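L-glyceraldehyde 3-phosphate reductase (Clostridium beijerinckii, PDB 6HG6) is an NADPH-binding aldo-keto reductase with a TIM-barrel fold that probably reduces aldehydes, among them the inhibitor furfural. Local coordinates at residues A[96-101]-A[133-138]; A[26-31]-A[295-300]. All coordinates share one frame; numbering follows the deposited sequence.

Contact 1: residues A[96-101]-A[133-138]; sequences TKAGYK and DIFYHH. With NDP (NADPH dihydro-nicotinamide-adenine-dinucleotide phosphate), chain B.
The imidazole of His-138 is covered on both faces by residues of 96-101. Tyr-100 presents its CD2 edge over the centre of one face in a T-shaped pair, centroids of the two rings 4.7 Å apart and planes at 89°. Over the opposite face, nearer the rim, Lys-97 CD makes a CH-pi contact 3.7 Å from the His-138 ring centroid. At the edge of the imidazole, near its plane, lies the NADPH carboxamide, N7N 3.4 Å from His-138 NE2. A water in the ring plane is hydrogen-bonded to His-138 ND1 at 2.8 Å. The same water accepts the N-H of Tyr-100, so it links the two residues of the T-shaped pair.

Lys-97 runs alongside Tyr-136 as well, its CE 4.2 Å from the phenol centroid, while Ile-134 CG2 packs on the other face and Thr-96 O meets the ring edge. The lysine chain is extended until chi4 (75°), where it bends and carries NZ to a salt bridge with Asp-61 and a hydrogen bond to Tyr-66 OH. This grouping with His-138 is consistent with the Asp-Tyr-Lys-His tetrad of aldo-keto reductases.

Four backbone hydrogen bonds join the parallel strands, from Thr-96 N to Ile-134 O up to the short one from His-138 N to Ala-98 O (2.8 Å). The strands belong to a beta-alpha-beta unit of the barrel. Lys-97 and Tyr-136 face inward and touch strand 189-195, whereas Thr-96, Ala-98 and Phe-135 pack against helix 113-127, and Phe-135 and His-137 reach helix 146-158.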
loop_
_atom_site.group_PDB
_atom_site.type_symbol
_atom_site.label_atom_id
_atom_site.label_comp_id
_atom_site.label_asym_id
_atom_site.label_seq_id
_atom_site.Cartn_x
_atom_site.Cartn_y
_atom_site.Cartn_z
ATOM N N THR A 96 -2.960 -4.408 8.592
ATOM C CA THR A 96 -3.398 -3.193 9.306
ATOM C C THR A 96 -2.146 -2.571 9.937
ATOM O O THR A 96 -1.025 -3.108 9.760
ATOM C CB THR A 96 -4.547 -3.435 10.285
ATOM O OG1 THR A 96 -5.038 -2.116 10.571
ATOM C CG2 THR A 96 -4.102 -4.174 11.526
ATOM N N LYS A 97 -2.326 -1.444 10.592
ATOM C CA LYS A 97 -1.225 -0.615 11.085
ATOM C C LYS A 97 -1.689 0.132 12.328
ATOM O O LYS A 97 -2.888 0.333 12.513
ATOM C CB LYS A 97 -0.801 0.421 10.025
ATOM C CG LYS A 97 -0.861 -0.056 8.583
ATOM C CD LYS A 97 -0.211 0.950 7.623
ATOM C CE LYS A 97 -0.280 0.548 6.172
ATOM N NZ LYS A 97 -1.656 0.747 5.663
ATOM N N ALA A 98 -0.703 0.542 13.103
ATOM C CA ALA A 98 -0.857 1.451 14.247
ATOM C C ALA A 98 0.369 2.360 14.260
ATOM O O ALA A 98 1.518 1.873 13.997
ATOM C CB ALA A 98 -0.969 0.646 15.516
ATOM N N GLY A 99 0.163 3.639 14.518
ATOM C CA GLY A 99 1.286 4.588 14.632
ATOM C C GLY A 99 0.907 6.030 14.387
ATOM O O GLY A 99 1.656 6.931 14.841
ATOM N N TYR A 100 -0.219 6.266 13.710
ATOM C CA TYR A 100 -0.844 7.591 13.563
ATOM C C TYR A 100 -1.970 7.702 14.589
ATOM O O TYR A 100 -2.198 6.762 15.374
ATOM C CB TYR A 100 -1.335 7.869 12.128
ATOM C CG TYR A 100 -0.243 8.325 11.181
ATOM C CD1 TYR A 100 0.269 9.606 11.246
ATOM C CD2 TYR A 100 0.291 7.470 10.230
ATOM C CE1 TYR A 100 1.229 10.065 10.349
ATOM C CE2 TYR A 100 1.278 7.892 9.344
ATOM C CZ TYR A 100 1.766 9.178 9.432
ATOM O OH TYR A 100 2.735 9.595 8.567
ATOM N N LYS A 101 -2.661 8.832 14.586
ATOM C CA LYS A 101 -3.650 9.111 15.646
ATOM C C LYS A 101 -4.884 8.254 15.389
ATOM O O LYS A 101 -5.442 8.296 14.265
ATOM C CB LYS A 101 -4.031 10.571 15.739
ATOM C CG LYS A 101 -4.957 10.844 16.919
ATOM C CD LYS A 101 -5.216 12.280 17.074
ATOM C CE LYS A 101 -6.104 12.548 18.253
ATOM N NZ LYS A 101 -6.141 13.991 18.507
ATOM N N ASP A 133 -2.287 -10.593 8.044
ATOM C CA ASP A 133 -1.093 -11.173 7.371
ATOM C C ASP A 133 0.111 -10.301 7.661
ATOM O O ASP A 133 1.190 -10.874 7.864
ATOM C CB ASP A 133 -1.359 -11.338 5.881
ATOM C CG ASP A 133 -2.525 -12.298 5.696
ATOM O OD1 ASP A 133 -2.305 -13.517 5.755
ATOM O OD2 ASP A 133 -3.666 -11.798 5.566
ATOM N N ILE A 134 -0.075 -8.975 7.606
ATOM C CA ILE A 134 1.009 -7.997 7.825
ATOM C C ILE A 134 0.511 -7.007 8.846
ATOM O O ILE A 134 -0.532 -6.369 8.626
ATOM C CB ILE A 134 1.478 -7.316 6.521
ATOM C CG1 ILE A 134 1.812 -8.341 5.432
ATOM C CG2 ILE A 134 2.654 -6.422 6.867
ATOM C CD1 ILE A 134 1.936 -7.714 4.037
ATOM N N PHE A 135 1.316 -6.783 9.856
ATOM C CA PHE A 135 1.020 -5.722 10.841
ATOM C C PHE A 135 2.160 -4.715 10.809
ATOM O O PHE A 135 3.302 -5.069 11.029
ATOM C CB PHE A 135 0.809 -6.321 12.222
ATOM C CG PHE A 135 0.476 -5.295 13.274
ATOM C CD1 PHE A 135 -0.532 -4.384 13.082
ATOM C CD2 PHE A 135 1.137 -5.292 14.483
ATOM C CE1 PHE A 135 -0.868 -3.469 14.069
ATOM C CE2 PHE A 135 0.772 -4.412 15.490
ATOM C CZ PHE A 135 -0.209 -3.485 15.274
ATOM N N TYR A 136 1.814 -3.454 10.579
ATOM C CA TYR A 136 2.814 -2.394 10.400
ATOM C C TYR A 136 2.873 -1.404 11.551
ATOM O O TYR A 136 1.816 -1.037 12.074
ATOM C CB TYR A 136 2.406 -1.495 9.246
ATOM C CG TYR A 136 2.549 -2.056 7.859
ATOM C CD1 TYR A 136 1.493 -2.691 7.227
ATOM C CD2 TYR A 136 3.693 -1.807 7.137
ATOM C CE1 TYR A 136 1.574 -3.082 5.905
ATOM C CE2 TYR A 136 3.814 -2.223 5.827
ATOM C CZ TYR A 136 2.743 -2.844 5.205
ATOM O OH TYR A 136 2.859 -3.241 3.908
ATOM N N HIS A 137 4.085 -0.973 11.870
ATOM C CA HIS A 137 4.299 0.301 12.579
ATOM C C HIS A 137 4.098 1.368 11.479
ATOM O O HIS A 137 4.790 1.345 10.466
ATOM C CB HIS A 137 5.630 0.373 13.302
ATOM C CG HIS A 137 5.726 1.589 14.172
ATOM N ND1 HIS A 137 6.914 2.240 14.425
ATOM C CD2 HIS A 137 4.758 2.273 14.832
ATOM C CE1 HIS A 137 6.719 3.261 15.232
ATOM N NE2 HIS A 137 5.379 3.322 15.504
ATOM N N HIS A 138 3.095 2.218 11.651
ATOM C CA HIS A 138 2.572 3.099 10.585
ATOM C C HIS A 138 3.517 4.257 10.238
ATOM O O HIS A 138 3.432 4.779 9.125
ATOM C CB HIS A 138 1.182 3.572 11.001
ATOM C CG HIS A 138 0.300 3.993 9.879
ATOM N ND1 HIS A 138 -1.043 4.211 10.080
ATOM C CD2 HIS A 138 0.548 4.253 8.574
ATOM C CE1 HIS A 138 -1.589 4.593 8.949
ATOM N NE2 HIS A 138 -0.636 4.650 8.015
HETATM P PA NDP B . -3.626 6.525 -5.637
HETATM O O1A NDP B . -2.483 7.482 -5.705
HETATM O O2A NDP B . -3.719 5.264 -6.436
HETATM O O5B NDP B . -5.013 7.330 -5.767
HETATM C C5B NDP B . -6.267 6.597 -5.747
HETATM C C4B NDP B . -7.368 7.478 -6.276
HETATM O O4B NDP B . -6.986 7.932 -7.600
HETATM C C3B NDP B . -8.747 6.828 -6.457
HETATM O O3B NDP B . -9.564 6.888 -5.291
HETATM C C2B NDP B . -9.324 7.674 -7.585
HETATM O O2B NDP B . -9.773 8.895 -7.006
HETATM C C1B NDP B . -8.100 7.926 -8.458
HETATM N N9A NDP B . -7.839 6.926 -9.487
HETATM C C8A NDP B . -7.473 5.615 -9.306
HETATM N N7A NDP B . -7.250 4.975 -10.427
HETATM C C5A NDP B . -7.481 5.923 -11.414
HETATM C C6A NDP B . -7.410 5.866 -12.820
HETATM N N6A NDP B . -7.072 4.771 -13.496
HETATM N N1A NDP B . -7.694 7.000 -13.511
HETATM C C2A NDP B . -8.032 8.100 -12.822
HETATM N N3A NDP B . -8.123 8.271 -11.504
HETATM C C4A NDP B . -7.832 7.134 -10.847
HETATM O O3 NDP B . -3.705 5.980 -4.116
HETATM P PN NDP B . -4.136 6.600 -2.705
HETATM O O1N NDP B . -5.620 6.472 -2.604
HETATM O O2N NDP B . -3.483 7.922 -2.463
HETATM O O5D NDP B . -3.453 5.525 -1.714
HETATM C C5D NDP B . -3.625 4.118 -2.025
HETATM C C4D NDP B . -3.493 3.312 -0.755
HETATM O O4D NDP B . -2.180 3.511 -0.201
HETATM C C3D NDP B . -4.415 3.696 0.399
HETATM O O3D NDP B . -5.722 3.181 0.188
HETATM C C2D NDP B . -3.663 3.049 1.568
HETATM O O2D NDP B . -3.924 1.671 1.610
HETATM C C1D NDP B . -2.205 3.313 1.204
HETATM N N1N NDP B . -1.665 4.523 1.876
HETATM C C2N NDP B . -0.720 4.388 2.864
HETATM C C3N NDP B . -0.383 5.413 3.704
HETATM C C7N NDP B . 0.659 5.178 4.766
HETATM O O7N NDP B . 1.127 4.040 4.959
HETATM N N7N NDP B . 1.023 6.233 5.494
HETATM C C4N NDP B . -1.084 6.730 3.504
HETATM C C5N NDP B . -1.924 6.819 2.291
HETATM C C6N NDP B . -2.112 5.779 1.510
HETATM P P2B NDP B . -11.042 9.619 -7.698
HETATM O O1X NDP B . -11.972 8.649 -8.399
HETATM O O2X NDP B . -11.732 10.330 -6.545
HETATM O O3X NDP B . -10.369 10.582 -8.665
HETATM O O HOH W 1 4.407 5.974 15.467
HETATM O O HOH W 2 -2.152 4.408 12.623
#

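Contact 2: residues A[26-31]-A[295-300]. With NDP (NADPH dihydro-nicotinamide-adenine-dinucleotide phosphate), chain B.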
loop_
_atom_site.group_PDB
_atom_site.type_symbol
_atom_site.label_atom_id
_atom_site.label_comp_id
_atom_site.label_asym_id
_atom_site.label_seq_id
_atom_site.Cartn_x
_atom_site.Cartn_y
_atom_site.Cartn_z
ATOM N N PRO A 26 0.542 -9.147 -5.142
ATOM C CA PRO A 26 0.157 -8.823 -6.514
ATOM C C PRO A 26 0.910 -7.523 -6.854
ATOM O O PRO A 26 1.104 -6.692 -5.965
ATOM C CB PRO A 26 -1.340 -8.494 -6.414
ATOM C CG PRO A 26 -1.489 -7.972 -4.972
ATOM C CD PRO A 26 -0.542 -8.861 -4.187
ATOM N N MET A 27 1.258 -7.314 -8.110
ATOM C CA MET A 27 1.987 -6.087 -8.494
ATOM C C MET A 27 1.090 -4.871 -8.282
ATOM O O MET A 27 1.643 -3.802 -8.056
ATOM C CB MET A 27 2.488 -6.157 -9.930
ATOM C CG MET A 27 3.653 -7.084 -10.043
ATOM S SD MET A 27 4.342 -7.021 -11.736
ATOM C CE MET A 27 5.097 -5.407 -11.768
ATOM N N ILE A 28 -0.222 -5.064 -8.296
ATOM C CA ILE A 28 -1.231 -4.045 -7.885
ATOM C C ILE A 28 -1.911 -4.550 -6.613
ATOM O O ILE A 28 -2.491 -5.611 -6.668
ATOM C CB ILE A 28 -2.302 -3.748 -8.972
ATOM C CG1 ILE A 28 -1.705 -3.367 -10.323
ATOM C CG2 ILE A 28 -3.230 -2.661 -8.475
ATOM C CD1 ILE A 28 -0.768 -2.214 -10.210
ATOM N N SER A 29 -1.830 -3.771 -5.537
ATOM C CA SER A 29 -2.525 -3.992 -4.255
ATOM C C SER A 29 -3.631 -2.953 -4.133
ATOM O O SER A 29 -3.475 -1.830 -4.722
ATOM C CB SER A 29 -1.583 -3.935 -3.084
ATOM O OG SER A 29 -0.598 -4.965 -3.157
ATOM N N PHE A 30 -4.644 -3.266 -3.323
ATOM C CA PHE A 30 -5.820 -2.399 -3.179
ATOM C C PHE A 30 -5.858 -1.846 -1.758
ATOM O O PHE A 30 -5.841 -2.619 -0.796
ATOM C CB PHE A 30 -7.077 -3.167 -3.566
ATOM C CG PHE A 30 -8.248 -2.249 -3.645
ATOM C CD1 PHE A 30 -8.338 -1.340 -4.697
ATOM C CD2 PHE A 30 -9.177 -2.213 -2.631
ATOM C CE1 PHE A 30 -9.364 -0.407 -4.729
ATOM C CE2 PHE A 30 -10.219 -1.291 -2.684
ATOM C CZ PHE A 30 -10.321 -0.427 -3.740
ATOM N N GLY A 31 -5.946 -0.529 -1.647
ATOM C CA GLY A 31 -5.967 0.145 -0.340
ATOM C C GLY A 31 -7.328 0.698 -0.003
ATOM O O GLY A 31 -8.041 1.154 -0.931
ATOM N N VAL A 295 2.466 -1.778 -6.145
ATOM C CA VAL A 295 1.938 -0.389 -6.039
ATOM C C VAL A 295 0.527 -0.496 -5.453
ATOM O O VAL A 295 -0.306 -1.313 -5.936
ATOM C CB VAL A 295 1.967 0.345 -7.379
ATOM C CG1 VAL A 295 1.142 -0.370 -8.426
ATOM C CG2 VAL A 295 1.510 1.786 -7.202
ATOM N N LEU A 296 0.280 0.357 -4.478
ATOM C CA LEU A 296 -0.984 0.369 -3.742
ATOM C C LEU A 296 -1.886 1.431 -4.338
ATOM O O LEU A 296 -1.484 2.625 -4.391
ATOM C CB LEU A 296 -0.489 0.576 -2.307
ATOM C CG LEU A 296 -1.419 0.328 -1.167
ATOM C CD1 LEU A 296 -2.306 -0.888 -1.325
ATOM C CD2 LEU A 296 -0.598 0.307 0.090
ATOM N N ILE A 297 -3.005 1.012 -4.943
ATOM C CA ILE A 297 -4.013 1.914 -5.563
ATOM C C ILE A 297 -5.252 2.051 -4.672
ATOM O O ILE A 297 -5.518 1.189 -3.833
ATOM C CB ILE A 297 -4.482 1.440 -6.955
ATOM C CG1 ILE A 297 -5.326 0.155 -6.871
ATOM C CG2 ILE A 297 -3.284 1.290 -7.868
ATOM C CD1 ILE A 297 -6.078 -0.237 -8.125
ATOM N N GLY A 298 -6.023 3.087 -4.957
ATOM C CA GLY A 298 -7.366 3.297 -4.404
ATOM C C GLY A 298 -8.320 3.358 -5.560
ATOM O O GLY A 298 -7.860 3.501 -6.695
ATOM N N ALA A 299 -9.610 3.299 -5.304
ATOM C CA ALA A 299 -10.649 3.462 -6.329
ATOM C C ALA A 299 -11.962 3.874 -5.681
ATOM O O ALA A 299 -12.183 3.492 -4.539
ATOM C CB ALA A 299 -10.823 2.180 -7.078
ATOM N N SER A 300 -12.768 4.659 -6.395
ATOM C CA SER A 300 -14.164 5.001 -6.018
ATOM C C SER A 300 -15.114 4.150 -6.862
ATOM O O SER A 300 -16.288 4.000 -6.492
ATOM C CB SER A 300 -14.460 6.491 -6.170
ATOM O OG SER A 300 -14.124 6.951 -7.464
HETATM P PA NDP B . -3.626 6.525 -5.637
HETATM O O1A NDP B . -2.483 7.482 -5.705
HETATM O O2A NDP B . -3.719 5.264 -6.436
HETATM O O5B NDP B . -5.013 7.330 -5.767
HETATM C C5B NDP B . -6.267 6.597 -5.747
HETATM C C4B NDP B . -7.368 7.478 -6.276
HETATM O O4B NDP B . -6.986 7.932 -7.600
HETATM C C3B NDP B . -8.747 6.828 -6.457
HETATM O O3B NDP B . -9.564 6.888 -5.291
HETATM C C2B NDP B . -9.324 7.674 -7.585
HETATM O O2B NDP B . -9.773 8.895 -7.006
HETATM C C1B NDP B . -8.100 7.926 -8.458
HETATM N N9A NDP B . -7.839 6.926 -9.487
HETATM C C8A NDP B . -7.473 5.615 -9.306
HETATM N N7A NDP B . -7.250 4.975 -10.427
HETATM C C5A NDP B . -7.481 5.923 -11.414
HETATM C C6A NDP B . -7.410 5.866 -12.820
HETATM N N6A NDP B . -7.072 4.771 -13.496
HETATM N N1A NDP B . -7.694 7.000 -13.511
HETATM C C2A NDP B . -8.032 8.100 -12.822
HETATM N N3A NDP B . -8.123 8.271 -11.504
HETATM C C4A NDP B . -7.832 7.134 -10.847
HETATM O O3 NDP B . -3.705 5.980 -4.116
HETATM P PN NDP B . -4.136 6.600 -2.705
HETATM O O1N NDP B . -5.620 6.472 -2.604
HETATM O O2N NDP B . -3.483 7.922 -2.463
HETATM O O5D NDP B . -3.453 5.525 -1.714
HETATM C C5D NDP B . -3.625 4.118 -2.025
HETATM C C4D NDP B . -3.493 3.312 -0.755
HETATM O O4D NDP B . -2.180 3.511 -0.201
HETATM C C3D NDP B . -4.415 3.696 0.399
HETATM O O3D NDP B . -5.722 3.181 0.188
HETATM C C2D NDP B . -3.663 3.049 1.568
HETATM O O2D NDP B . -3.924 1.671 1.610
HETATM C C1D NDP B . -2.205 3.313 1.204
HETATM N N1N NDP B . -1.665 4.523 1.876
HETATM C C2N NDP B . -0.720 4.388 2.864
HETATM C C3N NDP B . -0.383 5.413 3.704
HETATM C C7N NDP B . 0.659 5.178 4.766
HETATM O O7N NDP B . 1.127 4.040 4.959
HETATM N N7N NDP B . 1.023 6.233 5.494
HETATM C C4N NDP B . -1.084 6.730 3.504
HETATM C C5N NDP B . -1.924 6.819 2.291
HETATM C C6N NDP B . -2.112 5.779 1.510
HETATM P P2B NDP B . -11.042 9.619 -7.698
HETATM O O1X NDP B . -11.972 8.649 -8.399
HETATM O O2X NDP B . -11.732 10.330 -6.545
HETATM O O3X NDP B . -10.369 10.582 -8.665
HETATM O O HOH W 3 -9.736 2.973 -2.180
#
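Ser-29 and Leu-296 sit side by side where the first and last strands of the (beta/alpha)8 barrel meet, and their seam closes the TIM barrel beside NADPH. Leu-296 CG is anti to the backbone N (chi1 -165°), which directs CD1 to Ser-29 CB at 3.6 Å and leaves CG 3.4 Å from O4D of the nicotinamide ribose. Ser-29 OG is hydrogen-bonded to Ser-294 OG. Gly-31, without a side chain, lets the same ribose come close: Gly-31 C lies 3.0 Å from NADPH O3D, with which a CB would collide. Beyond the strand the chain 298-300 follows the cofactor: Gly-298 N gives a weak hydrogen bond to the diphosphate oxygen O2A, and Ser-300 OG donates to O1X of the 2'-phosphate at 2.9 Å.

Behind this first shell the backbones are zipped in parallel by four hydrogen bonds, with Met-27 O receiving Val-295 N, Ser-29 bonding through both N and O to Val-295 and Ile-297, and Gly-31 N reaching Ile-297 O at 2.8 Å.

On the helix-facing side, Ile-28 CG2 packs on Ile-297 CD1 at 3.8 Å, and the Phe-30 side chain crosses that of Ile-297 at about a right angle. Helix 302-308 backs Phe-30 through Ile-305 and Ala-299 through Gln-304 and Ile-305, while Leu-283 of helix 278-286 covers Val-295 and Ile-297. At the ends of the strands a water bridges Gly-31 O and Ala-299 N, accepting from the latter at 3.1 Å, and Ala-299 CB touches the in-plane edge of the Phe-30 ring at CE1, 3.8 Å away.

How the contacts relate
Contacts 1 and 2 are two seams of the same closed eight-stranded sheet, contact 1 between the third and fourth strands and contact 2 between the eighth and first. Along the chain, 96-138 is nested within the loop that 26-31 and 295-300 close. Their centres are about 17 Å apart and their nearest atoms about 6 Å, without touching. NADPH spans the gap: contact 1 meets the nicotinamide carboxamide, contact 2 the adjoining ribose, the diphosphate and the 2'-phosphate. Asp-61, on the strand between 28-31 and 93-98, is hydrogen-bonded to the cofactor and touches Leu-296, so it joins the lysine of contact 1 to contact 2; Gln-193 likewise lies near both side chains, on the inside of the barrel.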